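Local coordinates for protein transcriptional regulator, ROK family (Vibrio cholerae O1 biovar eltor, PDB 1Z05) that probably binds DNA to regulate transcription of carbohydrate-metabolism genes, as a zinc-containing ROK-family homologue of the E. coli repressor Mlc, at residues A41-K46 with S63-A68. Numbering follows the deposited sequence.
Sequences AGRVYK and SELAPA
Arg43 reaches from helix 35-51 to the backbone carbonyl of Ser63, at the C-terminal end of helix 56-63, and grips its oxygen end-on with both terminal nitrogens. These are the shortest approaches of the contact, NH2 lying 2.9 Å and NH1 3.1 Å from Ser63 O. The N-H...O angles, 150° for NH2 and 140° for NH1, show that neither bond is fully straight, as expected when two N-H groups converge on a single atom. The oxygen sits in the guanidinium plane; NH1 meets a lone pair in the plane of the carbonyl, whereas NH2 comes in tilted from that plane. After an extended chi2, the chain of Arg43 bends at chi3 (72°), which turns the guanidinium to the acceptor.

The closely packed side is buried: Val44, Ser63 and Leu65 are all enclosed. Val44 CG2 meets Leu65 CD1 at 4.0 Å, the two side chains running at a slant to each other, and Ile70 of helix 67-79 touches both; Leu65 also packs on Ile36 of the second subunit.

Helices 35-51, 56-63 and 67-79 form a helical bundle near the N-terminus, consistent with the helix-turn-helix DNA-binding domain of Mlc-like ROK regulators. Residues 64-66 would then be the turn between helices 56-63 and 67-79: Glu64 leaves the helical conformation with positive phi, and Ala66 is the N-cap of helix 67-79. An ST turn spans this link, Leu65 N donating to Ser63 OG at 3.2 Å, while the same hydroxyl also hydrogen-bonds Leu59 O.

Toward solvent the contact loosens. Glu64 is exposed, and its OE1 stays 4.1 Å from Arg43 NH2, beyond a salt bridge and oblique to the guanidinium, so any attraction between the opposite charges is probably long-range.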
loop_
_atom_site.group_PDB
_atom_site.type_symbol
_atom_site.label_atom_id
_atom_site.label_comp_id
_atom_site.label_asym_id
_atom_site.label_seq_id
_atom_site.Cartn_x
_atom_site.Cartn_y
_atom_site.Cartn_z
ATOM N N ALA A 41 -16.150 -2.488 18.041
ATOM C CA ALA A 41 -17.524 -2.665 17.584
ATOM C C ALA A 41 -17.551 -3.260 16.180
ATOM O O ALA A 41 -18.314 -4.182 15.920
ATOM C CB ALA A 41 -18.284 -1.346 17.635
ATOM N N GLY A 42 -16.699 -2.753 15.286
ATOM C CA GLY A 42 -16.590 -3.320 13.935
ATOM C C GLY A 42 -16.092 -4.759 13.913
ATOM O O GLY A 42 -16.640 -5.594 13.204
ATOM N N ARG A 43 -15.057 -5.051 14.695
ATOM C CA ARG A 43 -14.524 -6.413 14.804
ATOM C C ARG A 43 -15.593 -7.415 15.262
ATOM O O ARG A 43 -15.725 -8.498 14.689
ATOM C CB ARG A 43 -13.326 -6.447 15.752
ATOM C CG ARG A 43 -12.084 -5.779 15.170
ATOM C CD ARG A 43 -10.873 -5.873 16.108
ATOM N NE ARG A 43 -10.341 -7.237 16.175
ATOM C CZ ARG A 43 -10.236 -7.963 17.287
ATOM N NH1 ARG A 43 -10.603 -7.462 18.463
ATOM N NH2 ARG A 43 -9.740 -9.193 17.223
ATOM N N VAL A 44 -16.348 -7.039 16.292
ATOM C CA VAL A 44 -17.421 -7.889 16.820
ATOM C C VAL A 44 -18.555 -8.060 15.804
ATOM O O VAL A 44 -19.037 -9.169 15.584
ATOM C CB VAL A 44 -17.956 -7.355 18.168
ATOM C CG1 VAL A 44 -19.274 -8.048 18.563
ATOM C CG2 VAL A 44 -16.914 -7.557 19.256
ATOM N N TYR A 45 -18.961 -6.960 15.181
ATOM C CA TYR A 45 -20.025 -6.997 14.174
ATOM C C TYR A 45 -19.666 -7.874 12.966
ATOM O O TYR A 45 -20.518 -8.621 12.443
ATOM C CB TYR A 45 -20.352 -5.574 13.729
ATOM C CG TYR A 45 -21.444 -5.507 12.706
ATOM C CD1 TYR A 45 -22.787 -5.441 13.100
ATOM C CD2 TYR A 45 -21.148 -5.518 11.339
ATOM C CE1 TYR A 45 -23.813 -5.379 12.149
ATOM C CE2 TYR A 45 -22.172 -5.466 10.383
ATOM C CZ TYR A 45 -23.495 -5.398 10.797
ATOM O OH TYR A 45 -24.507 -5.322 9.867
ATOM N N LYS A 46 -18.415 -7.775 12.515
ATOM C CA LYS A 46 -17.920 -8.625 11.416
ATOM C C LYS A 46 -17.965 -10.115 11.774
ATOM O O LYS A 46 -18.359 -10.946 10.946
ATOM C CB LYS A 46 -16.508 -8.207 10.983
ATOM C CG LYS A 46 -15.992 -8.961 9.756
ATOM C CD LYS A 46 -14.553 -8.591 9.432
ATOM C CE LYS A 46 -14.033 -9.366 8.235
ATOM N NZ LYS A 46 -12.687 -8.846 7.855
ATOM N N SER A 63 -12.516 -12.836 19.148
ATOM C CA SER A 63 -12.060 -11.439 19.102
ATOM C C SER A 63 -10.894 -11.150 20.045
ATOM O O SER A 63 -10.219 -10.127 19.897
ATOM C CB SER A 63 -13.209 -10.495 19.455
ATOM O OG SER A 63 -13.561 -10.638 20.827
ATOM N N GLU A 64 -10.684 -12.049 21.011
ATOM C CA GLU A 64 -9.726 -11.875 22.110
ATOM C C GLU A 64 -10.097 -10.705 23.030
ATOM O O GLU A 64 -9.221 -10.075 23.627
ATOM C CB GLU A 64 -8.289 -11.715 21.593
ATOM C CG GLU A 64 -7.845 -12.777 20.602
ATOM C CD GLU A 64 -6.631 -12.344 19.799
ATOM O OE1 GLU A 64 -6.761 -11.426 18.954
ATOM O OE2 GLU A 64 -5.553 -12.934 20.007
ATOM N N LEU A 65 -11.395 -10.418 23.135
ATOM C CA LEU A 65 -11.885 -9.373 24.030
ATOM C C LEU A 65 -12.549 -9.985 25.259
ATOM O O LEU A 65 -13.209 -11.020 25.158
ATOM C CB LEU A 65 -12.872 -8.449 23.305
ATOM C CG LEU A 65 -12.362 -7.590 22.139
ATOM C CD1 LEU A 65 -13.526 -7.133 21.290
ATOM C CD2 LEU A 65 -11.538 -6.388 22.614
ATOM N N ALA A 66 -12.374 -9.334 26.407
ATOM C CA ALA A 66 -12.973 -9.763 27.671
ATOM C C ALA A 66 -14.505 -9.716 27.625
ATOM O O ALA A 66 -15.078 -8.878 26.920
ATOM C CB ALA A 66 -12.435 -8.904 28.831
ATOM N N PRO A 67 -15.177 -10.631 28.356
ATOM C CA PRO A 67 -16.647 -10.664 28.396
ATOM C C PRO A 67 -17.302 -9.316 28.701
ATOM O O PRO A 67 -18.323 -8.985 28.100
ATOM C CB PRO A 67 -16.935 -11.665 29.516
ATOM C CG PRO A 67 -15.789 -12.598 29.439
ATOM C CD PRO A 67 -14.601 -11.724 29.161
ATOM N N ALA A 68 -16.713 -8.554 29.621
ATOM C CA ALA A 68 -17.189 -7.204 29.941
ATOM C C ALA A 68 -17.236 -6.296 28.708
ATOM O O ALA A 68 -18.193 -5.537 28.526
ATOM C CB ALA A 68 -16.331 -6.578 31.056
#